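Local atomic coordinates of N-acetyl-L-2,4-diaminobutyric acid deacetylase (Ruegeria pomeroyi, PDB entry 6TWL), a protein that probably removes the acetyl group from N-acetyl-L-2,4-diaminobutyric acid in a zinc-dependent hydrolysis, a step in the bacterial breakdown of ectoine and hydroxyectoine. Residues A169-M174 and T247-M252; L139-H144 and R229-H234; P65-E70 and A222-G227; C257-E262 and R300-G305. One frame throughout, in Å; residues are numbered along the deposited sequence.

Contact 1 of 4, residues A169-M174 and T247-M252; sequences ACFAAM and TVNLTM
The amide oxygen of N249 meets F171 and M174, two side chains of helix 167-177, at the outer end of the mixed sheet of this zinc-exopeptidase-like α/β fold. N249 OD1 lies 4.4 Å from F171 CE1 and equally far from M174 CE. These are loose van der Waals approaches with no hydrogen bond across the contact, and together they bury a modest 51 Å². OD1 approaches the F171 ring obliquely. F171 reaches it because its CG stands anti to the backbone N (chi1 -179°), which carries the ring out from the helix toward the strand. M174 starts out extended and turns only at its last torsion (chi3 73°), which sets its methyl beside the phenyl ring of its own helix, with M174 CE 3.4 Å from F171 CD1. Methyl and ring thus support each other where the asparagine arrives.

The second shell is strand 181-184, which both segments touch. Helix 167-177 joins strand 155-158 to 181-184, a β-α-β crossover between parallel neighbours, and strand 248-251 then adds in parallel as the outermost member. Backbone bonds from V248 to P180 and S182, and from L250 to S182 and E184, fix this pairing. The side chains of M174 and N249 both rest on S182, while F171 touches E184. V248 and L250 pack instead on L306 of strand 305-311. Just before the edge strand, T247 OG1 forms hydrogen bonds with both S182 OG and A179 O.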
loop_
_atom_site.group_PDB
_atom_site.type_symbol
_atom_site.label_atom_id
_atom_site.label_comp_id
_atom_site.label_asym_id
_atom_site.label_seq_id
_atom_site.Cartn_x
_atom_site.Cartn_y
_atom_site.Cartn_z
ATOM N N ALA A 169 -17.932 3.389 3.832
ATOM C CA ALA A 169 -17.574 3.057 2.458
ATOM C C ALA A 169 -16.184 2.435 2.379
ATOM O O ALA A 169 -15.974 1.466 1.637
ATOM C CB ALA A 169 -17.661 4.307 1.582
ATOM N N CYS A 170 -15.220 2.991 3.122
ATOM C CA CYS A 170 -13.879 2.411 3.185
ATOM C C CYS A 170 -13.893 1.032 3.833
ATOM O O CYS A 170 -13.319 0.078 3.298
ATOM C CB CYS A 170 -12.922 3.336 3.936
ATOM S SG CYS A 170 -12.856 5.008 3.301
ATOM N N PHE A 171 -14.495 0.921 5.026
ATOM C CA PHE A 171 -14.648 -0.380 5.672
ATOM C C PHE A 171 -15.237 -1.397 4.708
ATOM O O PHE A 171 -14.809 -2.556 4.676
ATOM C CB PHE A 171 -15.528 -0.268 6.925
ATOM C CG PHE A 171 -15.698 -1.582 7.659
ATOM C CD1 PHE A 171 -14.701 -2.055 8.500
ATOM C CD2 PHE A 171 -16.840 -2.357 7.494
ATOM C CE1 PHE A 171 -14.840 -3.271 9.168
ATOM C CE2 PHE A 171 -16.985 -3.576 8.160
ATOM C CZ PHE A 171 -15.981 -4.031 8.997
ATOM N N ALA A 172 -16.215 -0.976 3.902
ATOM C CA ALA A 172 -16.840 -1.885 2.947
ATOM C C ALA A 172 -15.870 -2.291 1.843
ATOM O O ALA A 172 -15.864 -3.450 1.414
ATOM C CB ALA A 172 -18.090 -1.239 2.352
ATOM N N ALA A 173 -15.053 -1.350 1.360
ATOM C CA ALA A 173 -14.071 -1.696 0.336
ATOM C C ALA A 173 -13.026 -2.657 0.882
ATOM O O ALA A 173 -12.638 -3.613 0.199
ATOM C CB ALA A 173 -13.402 -0.435 -0.212
ATOM N N MET A 174 -12.561 -2.427 2.113
ATOM C CA MET A 174 -11.632 -3.368 2.728
ATOM C C MET A 174 -12.266 -4.743 2.860
ATOM O O MET A 174 -11.633 -5.764 2.567
ATOM C CB MET A 174 -11.177 -2.873 4.100
ATOM C CG MET A 174 -10.556 -3.992 4.938
ATOM S SD MET A 174 -10.306 -3.609 6.677
ATOM C CE MET A 174 -11.986 -3.671 7.268
ATOM N N THR A 247 -11.579 -14.181 7.286
ATOM C CA THR A 247 -10.697 -13.067 7.581
ATOM C C THR A 247 -10.710 -12.821 9.081
ATOM O O THR A 247 -11.683 -13.142 9.770
ATOM C CB THR A 247 -11.129 -11.812 6.829
ATOM O OG1 THR A 247 -10.154 -10.778 7.016
ATOM C CG2 THR A 247 -12.475 -11.365 7.350
ATOM N N VAL A 248 -9.621 -12.247 9.581
ATOM C CA VAL A 248 -9.469 -11.947 11.000
ATOM C C VAL A 248 -9.355 -10.437 11.144
ATOM O O VAL A 248 -8.471 -9.815 10.543
ATOM C CB VAL A 248 -8.248 -12.655 11.605
ATOM C CG1 VAL A 248 -8.031 -12.202 13.038
ATOM C CG2 VAL A 248 -8.430 -14.164 11.539
ATOM N N ASN A 249 -10.248 -9.851 11.937
ATOM C CA ASN A 249 -10.308 -8.404 12.087
ATOM C C ASN A 249 -9.434 -7.963 13.254
ATOM O O ASN A 249 -9.552 -8.490 14.365
ATOM C CB ASN A 249 -11.752 -7.947 12.282
ATOM C CG ASN A 249 -12.516 -7.879 10.973
ATOM O OD1 ASN A 249 -12.488 -6.863 10.277
ATOM N ND2 ASN A 249 -13.188 -8.968 10.621
ATOM N N LEU A 250 -8.560 -6.995 12.992
ATOM C CA LEU A 250 -7.544 -6.573 13.941
ATOM C C LEU A 250 -7.532 -5.058 14.062
ATOM O O LEU A 250 -7.900 -4.337 13.130
ATOM C CB LEU A 250 -6.152 -7.056 13.523
ATOM C CG LEU A 250 -6.013 -8.550 13.236
ATOM C CD1 LEU A 250 -4.807 -8.799 12.355
ATOM C CD2 LEU A 250 -5.906 -9.332 14.535
ATOM N N THR A 251 -7.107 -4.587 15.231
ATOM C CA THR A 251 -6.900 -3.173 15.494
ATOM C C THR A 251 -5.545 -2.991 16.162
ATOM O O THR A 251 -5.053 -3.884 16.856
ATOM C CB THR A 251 -8.000 -2.583 16.398
ATOM O OG1 THR A 251 -7.857 -3.100 17.726
ATOM C CG2 THR A 251 -9.387 -2.926 15.870
ATOM N N MET A 252 -4.941 -1.823 15.937
ATOM C CA MET A 252 -3.711 -1.409 16.610
ATOM C C MET A 252 -4.043 -0.150 17.400
ATOM O O MET A 252 -3.761 0.972 16.953
ATOM C CB MET A 252 -2.577 -1.166 15.617
ATOM C CG MET A 252 -1.967 -2.427 15.028
ATOM S SD MET A 252 -1.294 -2.102 13.391
ATOM C CE MET A 252 -0.558 -0.495 13.662
#

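Contact 2 of 4, residues L139-H144 and R229-H234; sequences LAVDFH and RNVLIH
V231 points one methyl, CG1, into the angle between L139 and V141, two residues on the same face of strand 139-142. The side chains of V141 and V231 reach toward each other tip to tip, with V141 CG2 3.9 Å from V231 CG1. L139 instead lies obliquely across V231, and here the fit is tight: L139 CD2 is 3.4 Å from V231 CG1, closer than carbons usually pack. The single V231 methyl therefore serves both strand residues, placed there by its first torsion (CG1 anti to the backbone N, chi1 154°). L232 projects past the side of the contact, but its tip bends in, bringing L232 CD2 within 4.2 Å of L139 CD2. All four side chains are buried and the contact is wholly apolar.

The helix segment runs antiparallel to the strand, at 175° and 10.5 Å between axes. F177 of helix 167-177 also packs on V231; on the adjacent parallel strand 50-54, A51 touches L139 and L232, and L53 touches V141. Two residues beyond the strand, H144 is hydrogen-bonded through NE2 to D195 and through its backbone N to T208 OG1; in another structure of this protein it binds zinc. The contact itself is helix-on-sheet packing in the α/β core of the AstE/AspA family, a zinc-exopeptidase-like fold.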
loop_
_atom_site.group_PDB
_atom_site.type_symbol
_atom_site.label_atom_id
_atom_site.label_comp_id
_atom_site.label_asym_id
_atom_site.label_seq_id
_atom_site.Cartn_x
_atom_site.Cartn_y
_atom_site.Cartn_z
ATOM N N LEU A 139 -12.550 5.620 -6.082
ATOM C CA LEU A 139 -11.939 4.584 -5.267
ATOM C C LEU A 139 -10.434 4.633 -5.472
ATOM O O LEU A 139 -9.963 4.734 -6.609
ATOM C CB LEU A 139 -12.477 3.204 -5.645
ATOM C CG LEU A 139 -11.684 2.007 -5.134
ATOM C CD1 LEU A 139 -11.912 1.781 -3.647
ATOM C CD2 LEU A 139 -12.072 0.802 -5.952
ATOM N N ALA A 140 -9.687 4.578 -4.376
ATOM C CA ALA A 140 -8.233 4.511 -4.417
ATOM C C ALA A 140 -7.777 3.247 -3.705
ATOM O O ALA A 140 -8.191 2.987 -2.571
ATOM C CB ALA A 140 -7.602 5.746 -3.769
ATOM N N VAL A 141 -6.934 2.461 -4.367
ATOM C CA VAL A 141 -6.312 1.286 -3.766
ATOM C C VAL A 141 -4.813 1.525 -3.750
ATOM O O VAL A 141 -4.200 1.640 -4.817
ATOM C CB VAL A 141 -6.642 0.001 -4.538
ATOM C CG1 VAL A 141 -6.019 -1.200 -3.848
ATOM C CG2 VAL A 141 -8.146 -0.177 -4.671
ATOM N N ASP A 142 -4.217 1.597 -2.556
ATOM C CA ASP A 142 -2.788 1.877 -2.419
ATOM C C ASP A 142 -2.100 0.654 -1.831
ATOM O O ASP A 142 -2.266 0.348 -0.646
ATOM C CB ASP A 142 -2.525 3.113 -1.560
ATOM C CG ASP A 142 -1.115 3.660 -1.748
ATOM O OD1 ASP A 142 -0.522 3.414 -2.819
ATOM O OD2 ASP A 142 -0.599 4.341 -0.840
ATOM N N PHE A 143 -1.315 -0.033 -2.660
ATOM C CA PHE A 143 -0.593 -1.219 -2.224
ATOM C C PHE A 143 0.691 -0.822 -1.504
ATOM O O PHE A 143 1.489 -0.038 -2.027
ATOM C CB PHE A 143 -0.254 -2.109 -3.421
ATOM C CG PHE A 143 -1.424 -2.867 -3.974
ATOM C CD1 PHE A 143 -1.858 -4.031 -3.365
ATOM C CD2 PHE A 143 -2.078 -2.429 -5.116
ATOM C CE1 PHE A 143 -2.930 -4.739 -3.874
ATOM C CE2 PHE A 143 -3.153 -3.133 -5.632
ATOM C CZ PHE A 143 -3.579 -4.291 -5.009
ATOM N N HIS A 144 0.884 -1.360 -0.305
ATOM C CA HIS A 144 2.178 -1.350 0.358
ATOM C C HIS A 144 2.616 -2.783 0.615
ATOM O O HIS A 144 1.840 -3.735 0.491
ATOM C CB HIS A 144 2.157 -0.599 1.699
ATOM C CG HIS A 144 1.441 0.712 1.668
ATOM N ND1 HIS A 144 1.820 1.751 0.847
ATOM C CD2 HIS A 144 0.394 1.170 2.394
ATOM C CE1 HIS A 144 1.024 2.785 1.052
ATOM N NE2 HIS A 144 0.149 2.458 1.986
ATOM N N ARG A 229 -9.568 -7.689 -7.661
ATOM C CA ARG A 229 -10.787 -7.964 -8.415
ATOM C C ARG A 229 -12.027 -7.760 -7.554
ATOM O O ARG A 229 -13.007 -7.143 -7.989
ATOM C CB ARG A 229 -10.758 -9.385 -8.978
ATOM C CG ARG A 229 -11.624 -9.539 -10.220
ATOM C CD ARG A 229 -11.777 -10.984 -10.645
ATOM N NE ARG A 229 -12.175 -11.830 -9.527
ATOM C CZ ARG A 229 -13.293 -12.546 -9.489
ATOM N NH1 ARG A 229 -14.136 -12.528 -10.512
ATOM N NH2 ARG A 229 -13.565 -13.284 -8.423
ATOM N N ASN A 230 -12.012 -8.307 -6.335
ATOM C CA ASN A 230 -13.118 -8.117 -5.400
ATOM C C ASN A 230 -13.478 -6.644 -5.264
ATOM O O ASN A 230 -14.643 -6.257 -5.409
ATOM C CB ASN A 230 -12.749 -8.692 -4.032
ATOM C CG ASN A 230 -12.966 -10.190 -3.936
ATOM O OD1 ASN A 230 -13.466 -10.821 -4.866
ATOM N ND2 ASN A 230 -12.616 -10.762 -2.787
ATOM N N VAL A 231 -12.475 -5.807 -4.995
ATOM C CA VAL A 231 -12.721 -4.391 -4.745
ATOM C C VAL A 231 -13.261 -3.710 -5.999
ATOM O O VAL A 231 -14.134 -2.836 -5.921
ATOM C CB VAL A 231 -11.430 -3.727 -4.224
ATOM C CG1 VAL A 231 -11.411 -2.254 -4.527
ATOM C CG2 VAL A 231 -11.298 -3.954 -2.726
ATOM N N LEU A 232 -12.783 -4.121 -7.176
ATOM C CA LEU A 232 -13.271 -3.522 -8.414
ATOM C C LEU A 232 -14.666 -4.021 -8.775
ATOM O O LEU A 232 -15.471 -3.256 -9.318
ATOM C CB LEU A 232 -12.286 -3.795 -9.550
ATOM C CG LEU A 232 -10.936 -3.107 -9.335
ATOM C CD1 LEU A 232 -9.930 -3.474 -10.418
ATOM C CD2 LEU A 232 -11.126 -1.600 -9.244
ATOM N N ILE A 233 -14.975 -5.285 -8.481
ATOM C CA ILE A 233 -16.333 -5.784 -8.685
ATOM C C ILE A 233 -17.292 -5.101 -7.723
ATOM O O ILE A 233 -18.348 -4.594 -8.123
ATOM C CB ILE A 233 -16.378 -7.314 -8.524
ATOM C CG1 ILE A 233 -15.781 -8.006 -9.748
ATOM C CG2 ILE A 233 -17.809 -7.787 -8.300
ATOM C CD1 ILE A 233 -15.468 -9.464 -9.510
ATOM N N HIS A 234 -16.942 -5.091 -6.433
ATOM C CA HIS A 234 -17.743 -4.394 -5.433
ATOM C C HIS A 234 -17.984 -2.943 -5.827
ATOM O O HIS A 234 -19.081 -2.410 -5.631
ATOM C CB HIS A 234 -17.051 -4.477 -4.071
ATOM C CG HIS A 234 -17.795 -3.794 -2.967
ATOM N ND1 HIS A 234 -17.490 -2.519 -2.543
ATOM C CD2 HIS A 234 -18.823 -4.212 -2.193
ATOM C CE1 HIS A 234 -18.301 -2.178 -1.558
ATOM N NE2 HIS A 234 -19.121 -3.188 -1.327
#

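Contact 3 of 4, residues P65-E70 and A222-G227; sequences PVALHE and AIAKKG
Two helices packed side by side in the α/β catalytic domain, 63-74 and 218-234, cross here at -48° with 9.0 Å between the axes of their segments. Small residues allow the approach: A67 CB lies 3.8 Å from A224 CB. Beside this alanine pair, K225 leaves its helix obliquely and folds over the neighbour, its chain bent at chi2 (-95°) and again at chi3. The bends lay CE on the A67 methyl and bring K225 NZ to A67 O, a hydrogen bond of 2.9 Å in the carbonyl plane, on a lone pair. E70 crosses the lysine at about a right angle; its CB is 3.4 Å from K225 NZ, whereas E70 OE2 stays 4.5 Å from that nitrogen, beyond a salt bridge though probably near enough for some attraction. A methionine in place of K225 has no ammonium group, and would probably leave A67 O without this side-chain partner and E70 without a nearby positive charge to balance it. On the same helix as E70, H69 turns back to P65: H69 ND1 donates to P65 O at 2.7 Å from above the carbonyl plane, while the backbone N of H69 reaches that oxygen from its opposite face.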
loop_
_atom_site.group_PDB
_atom_site.type_symbol
_atom_site.label_atom_id
_atom_site.label_comp_id
_atom_site.label_asym_id
_atom_site.label_seq_id
_atom_site.Cartn_x
_atom_site.Cartn_y
_atom_site.Cartn_z
ATOM N N PRO A 65 3.092 -4.158 -7.394
ATOM C CA PRO A 65 3.535 -4.095 -8.798
ATOM C C PRO A 65 3.161 -5.310 -9.632
ATOM O O PRO A 65 2.847 -5.159 -10.819
ATOM C CB PRO A 65 5.056 -3.942 -8.666
ATOM C CG PRO A 65 5.226 -3.203 -7.389
ATOM C CD PRO A 65 4.161 -3.744 -6.468
ATOM N N VAL A 66 3.178 -6.512 -9.052
ATOM C CA VAL A 66 2.822 -7.700 -9.823
ATOM C C VAL A 66 1.339 -7.681 -10.169
ATOM O O VAL A 66 0.954 -7.840 -11.334
ATOM C CB VAL A 66 3.203 -8.979 -9.058
ATOM C CG1 VAL A 66 2.535 -10.190 -9.694
ATOM C CG2 VAL A 66 4.711 -9.152 -9.035
ATOM N N ALA A 67 0.485 -7.491 -9.160
ATOM C CA ALA A 67 -0.956 -7.469 -9.391
ATOM C C ALA A 67 -1.346 -6.407 -10.410
ATOM O O ALA A 67 -2.183 -6.652 -11.287
ATOM C CB ALA A 67 -1.694 -7.237 -8.073
ATOM N N LEU A 68 -0.743 -5.221 -10.318
ATOM C CA LEU A 68 -1.121 -4.136 -11.216
ATOM C C LEU A 68 -0.561 -4.329 -12.619
ATOM O O LEU A 68 -1.189 -3.900 -13.592
ATOM C CB LEU A 68 -0.671 -2.796 -10.637
ATOM C CG LEU A 68 -1.415 -2.366 -9.371
ATOM C CD1 LEU A 68 -1.044 -0.949 -8.996
ATOM C CD2 LEU A 68 -2.921 -2.488 -9.548
ATOM N N HIS A 69 0.609 -4.959 -12.748
ATOM C CA HIS A 69 1.091 -5.348 -14.071
ATOM C C HIS A 69 0.133 -6.340 -14.721
ATOM O O HIS A 69 -0.181 -6.232 -15.912
ATOM C CB HIS A 69 2.495 -5.948 -13.970
ATOM C CG HIS A 69 3.599 -4.946 -14.114
ATOM N ND1 HIS A 69 4.043 -4.173 -13.063
ATOM C CD2 HIS A 69 4.351 -4.595 -15.184
ATOM C CE1 HIS A 69 5.020 -3.387 -13.479
ATOM N NE2 HIS A 69 5.226 -3.623 -14.762
ATOM N N GLU A 70 -0.340 -7.319 -13.943
ATOM C CA GLU A 70 -1.261 -8.323 -14.468
ATOM C C GLU A 70 -2.590 -7.693 -14.869
ATOM O O GLU A 70 -3.097 -7.930 -15.973
ATOM C CB GLU A 70 -1.488 -9.422 -13.428
ATOM C CG GLU A 70 -0.397 -10.472 -13.399
ATOM C CD GLU A 70 -0.932 -11.889 -13.470
ATOM O OE1 GLU A 70 -0.120 -12.839 -13.406
ATOM O OE2 GLU A 70 -2.163 -12.054 -13.579
ATOM N N ALA A 222 -1.547 -13.992 -5.043
ATOM C CA ALA A 222 -2.936 -14.386 -5.245
ATOM C C ALA A 222 -3.873 -13.589 -4.347
ATOM O O ALA A 222 -5.006 -13.284 -4.737
ATOM C CB ALA A 222 -3.096 -15.885 -4.996
ATOM N N ILE A 223 -3.422 -13.255 -3.135
ATOM C CA ILE A 223 -4.207 -12.389 -2.258
ATOM C C ILE A 223 -4.399 -11.022 -2.902
ATOM O O ILE A 223 -5.483 -10.429 -2.830
ATOM C CB ILE A 223 -3.534 -12.282 -0.876
ATOM C CG1 ILE A 223 -3.610 -13.620 -0.132
ATOM C CG2 ILE A 223 -4.165 -11.177 -0.042
ATOM C CD1 ILE A 223 -2.503 -13.813 0.883
ATOM N N ALA A 224 -3.356 -10.513 -3.564
ATOM C CA ALA A 224 -3.435 -9.199 -4.196
ATOM C C ALA A 224 -4.375 -9.213 -5.392
ATOM O O ALA A 224 -5.168 -8.283 -5.576
ATOM C CB ALA A 224 -2.043 -8.743 -4.628
ATOM N N LYS A 225 -4.296 -10.255 -6.219
ATOM C CA LYS A 225 -5.140 -10.317 -7.406
ATOM C C LYS A 225 -6.603 -10.497 -7.029
ATOM O O LYS A 225 -7.482 -9.815 -7.568
ATOM C CB LYS A 225 -4.669 -11.444 -8.330
ATOM C CG LYS A 225 -3.307 -11.198 -8.976
ATOM C CD LYS A 225 -3.434 -10.580 -10.372
ATOM C CE LYS A 225 -3.914 -9.131 -10.321
ATOM N NZ LYS A 225 -4.312 -8.585 -11.643
ATOM N N LYS A 226 -6.883 -11.412 -6.099
ATOM C CA LYS A 226 -8.252 -11.607 -5.637
ATOM C C LYS A 226 -8.790 -10.345 -4.973
ATOM O O LYS A 226 -9.910 -9.906 -5.259
ATOM C CB LYS A 226 -8.315 -12.791 -4.673
ATOM C CG LYS A 226 -9.534 -12.782 -3.766
ATOM C CD LYS A 226 -9.306 -13.611 -2.514
ATOM C CE LYS A 226 -10.342 -13.288 -1.449
ATOM N NZ LYS A 226 -10.060 -13.989 -0.166
ATOM N N GLY A 227 -7.997 -9.742 -4.084
ATOM C CA GLY A 227 -8.439 -8.525 -3.422
ATOM C C GLY A 227 -8.669 -7.384 -4.394
ATOM O O GLY A 227 -9.599 -6.593 -4.229
#

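Contact 4 of 4, residues C257-E262 and R300-G305; sequences CFVFSE and RARRAG
Van der Waals contacts alone join C257 and V259 to the loop 300-305; no hydrogen bond passes between the segments. At one end the aliphatic part of R303 covers C257, with R303 CD 4.1 Å from C257 SG and equally far from C257 N. The cysteine presents both atoms together because SG sits beside its backbone N (chi1 -72°). The guanidinium of R303 runs on past the sulfur, which lies oblique to it. At the other end V259 CG2 comes 3.7 Å from R300 O, a methyl against a carbonyl oxygen, and the same methyl is 4.5 Å from R302 CG.

The setting is the β-rich C-terminal part of the chain. Strand 258-260 pairs antiparallel with 321-326, and the loop carries the chain from strand 297-300 of one small sheet to strand 305-311 of another. V259 and A301 both pack on L283 of strand 282-287.

Charged partners lie just outside the two segments. R302 NE makes a salt bridge with D256, and so ties the loop to the residue just before C257. R300 turns its guanidinium away from the strand, NH2 in a salt bridge with E298 and NH1 hydrogen-bonded to G280 O.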
loop_
_atom_site.group_PDB
_atom_site.type_symbol
_atom_site.label_atom_id
_atom_site.label_comp_id
_atom_site.label_asym_id
_atom_site.label_seq_id
_atom_site.Cartn_x
_atom_site.Cartn_y
_atom_site.Cartn_z
ATOM N N CYS A 257 1.228 -1.799 21.091
ATOM C CA CYS A 257 1.260 -2.812 20.045
ATOM C C CYS A 257 2.639 -2.949 19.416
ATOM O O CYS A 257 2.884 -3.925 18.700
ATOM C CB CYS A 257 0.242 -2.472 18.952
ATOM S SG CYS A 257 -1.497 -2.691 19.424
ATOM N N PHE A 258 3.535 -2.002 19.671
ATOM C CA PHE A 258 4.829 -1.923 19.012
ATOM C C PHE A 258 5.937 -2.188 20.019
ATOM O O PHE A 258 5.911 -1.656 21.133
ATOM C CB PHE A 258 5.031 -0.549 18.370
ATOM C CG PHE A 258 3.948 -0.169 17.407
ATOM C CD1 PHE A 258 2.750 0.358 17.858
ATOM C CD2 PHE A 258 4.127 -0.346 16.050
ATOM C CE1 PHE A 258 1.755 0.705 16.969
ATOM C CE2 PHE A 258 3.135 0.000 15.159
ATOM C CZ PHE A 258 1.954 0.530 15.619
ATOM N N VAL A 259 6.907 -3.004 19.620
ATOM C CA VAL A 259 8.076 -3.308 20.435
ATOM C C VAL A 259 9.309 -2.954 19.616
ATOM O O VAL A 259 9.524 -3.515 18.535
ATOM C CB VAL A 259 8.106 -4.780 20.869
ATOM C CG1 VAL A 259 9.453 -5.121 21.487
ATOM C CG2 VAL A 259 6.978 -5.063 21.846
ATOM N N PHE A 260 10.107 -2.025 20.123
ATOM C CA PHE A 260 11.278 -1.543 19.411
ATOM C C PHE A 260 12.554 -2.078 20.045
ATOM O O PHE A 260 12.641 -2.257 21.263
ATOM C CB PHE A 260 11.293 -0.015 19.386
ATOM C CG PHE A 260 10.121 0.577 18.663
ATOM C CD1 PHE A 260 10.030 0.482 17.285
ATOM C CD2 PHE A 260 9.098 1.200 19.357
ATOM C CE1 PHE A 260 8.952 1.013 16.610
ATOM C CE2 PHE A 260 8.016 1.733 18.686
ATOM C CZ PHE A 260 7.944 1.639 17.310
ATOM N N SER A 261 13.548 -2.335 19.201
ATOM C CA SER A 261 14.823 -2.846 19.672
ATOM C C SER A 261 15.648 -1.719 20.274
ATOM O O SER A 261 15.645 -0.590 19.775
ATOM C CB SER A 261 15.593 -3.509 18.529
ATOM O OG SER A 261 16.915 -3.829 18.926
ATOM N N GLU A 262 16.349 -2.031 21.363
ATOM C CA GLU A 262 17.199 -1.069 22.051
ATOM C C GLU A 262 18.682 -1.342 21.832
ATOM O O GLU A 262 19.520 -0.746 22.518
ATOM C CB GLU A 262 16.876 -1.062 23.548
ATOM C CG GLU A 262 15.438 -0.675 23.869
ATOM C CD GLU A 262 15.208 -0.451 25.351
ATOM O OE1 GLU A 262 15.839 -1.158 26.165
ATOM O OE2 GLU A 262 14.397 0.433 25.703
ATOM N N ARG A 300 9.600 -8.766 24.822
ATOM C CA ARG A 300 8.364 -9.428 25.201
ATOM C C ARG A 300 7.158 -8.590 24.801
ATOM O O ARG A 300 7.238 -7.363 24.693
ATOM C CB ARG A 300 8.343 -9.714 26.707
ATOM C CG ARG A 300 9.317 -10.810 27.105
ATOM C CD ARG A 300 9.390 -11.022 28.605
ATOM N NE ARG A 300 10.426 -11.997 28.937
ATOM C CZ ARG A 300 10.257 -13.314 28.878
ATOM N NH1 ARG A 300 9.087 -13.819 28.508
ATOM N NH2 ARG A 300 11.255 -14.127 29.192
ATOM N N ALA A 301 6.038 -9.273 24.577
ATOM C CA ALA A 301 4.822 -8.607 24.133
ATOM C C ALA A 301 4.240 -7.750 25.250
ATOM O O ALA A 301 4.158 -8.183 26.404
ATOM C CB ALA A 301 3.794 -9.638 23.669
ATOM N N ARG A 302 3.836 -6.529 24.904
ATOM C CA ARG A 302 3.188 -5.632 25.848
ATOM C C ARG A 302 1.667 -5.698 25.784
ATOM O O ARG A 302 1.003 -5.132 26.661
ATOM C CB ARG A 302 3.652 -4.188 25.610
ATOM C CG ARG A 302 5.154 -3.995 25.777
ATOM C CD ARG A 302 5.550 -2.531 25.650
ATOM N NE ARG A 302 4.863 -1.681 26.621
ATOM C CZ ARG A 302 5.169 -1.612 27.913
ATOM N NH1 ARG A 302 6.161 -2.343 28.407
ATOM N NH2 ARG A 302 4.484 -0.809 28.715
ATOM N N ARG A 303 1.106 -6.367 24.776
ATOM C CA ARG A 303 -0.332 -6.571 24.664
ATOM C C ARG A 303 -0.600 -7.940 24.063
ATOM O O ARG A 303 0.199 -8.457 23.277
ATOM C CB ARG A 303 -1.015 -5.514 23.792
ATOM C CG ARG A 303 -0.840 -4.098 24.255
ATOM C CD ARG A 303 -1.763 -3.168 23.498
ATOM N NE ARG A 303 -3.100 -3.726 23.354
ATOM C CZ ARG A 303 -4.212 -3.062 23.649
ATOM N NH1 ARG A 303 -4.140 -1.819 24.104
ATOM N NH2 ARG A 303 -5.393 -3.641 23.493
ATOM N N ALA A 304 -1.744 -8.511 24.423
ATOM C CA ALA A 304 -2.160 -9.783 23.859
ATOM C C ALA A 304 -2.841 -9.576 22.511
ATOM O O ALA A 304 -3.522 -8.574 22.280
ATOM C CB ALA A 304 -3.100 -10.518 24.815
ATOM N N GLY A 305 -2.651 -10.541 21.622
ATOM C CA GLY A 305 -3.198 -10.468 20.276
ATOM C C GLY A 305 -2.440 -11.400 19.342
ATOM O O GLY A 305 -1.986 -12.470 19.747
#

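In the fold
From the N terminus the chain opens contact 3 at 65-70, contact 2 at 139-144 and contact 1 at 169-174, then closes them in the same order at 222-227, 229-234 and 247-252. The three loops therefore cross and none is nested. Helix 218-234 closes contacts 3 and 2 in succession, and F143 packs on L68 and A224 between them. Contact 1 adjoins contact 2 where A173 O meets V231 CG2, and brings helix 167-177 loosely against the outermost strand, 248-251. Contact 4 follows in series, a shorter loop within the β-rich C-terminal part; M252 bridges to it by packing on F258 and C257.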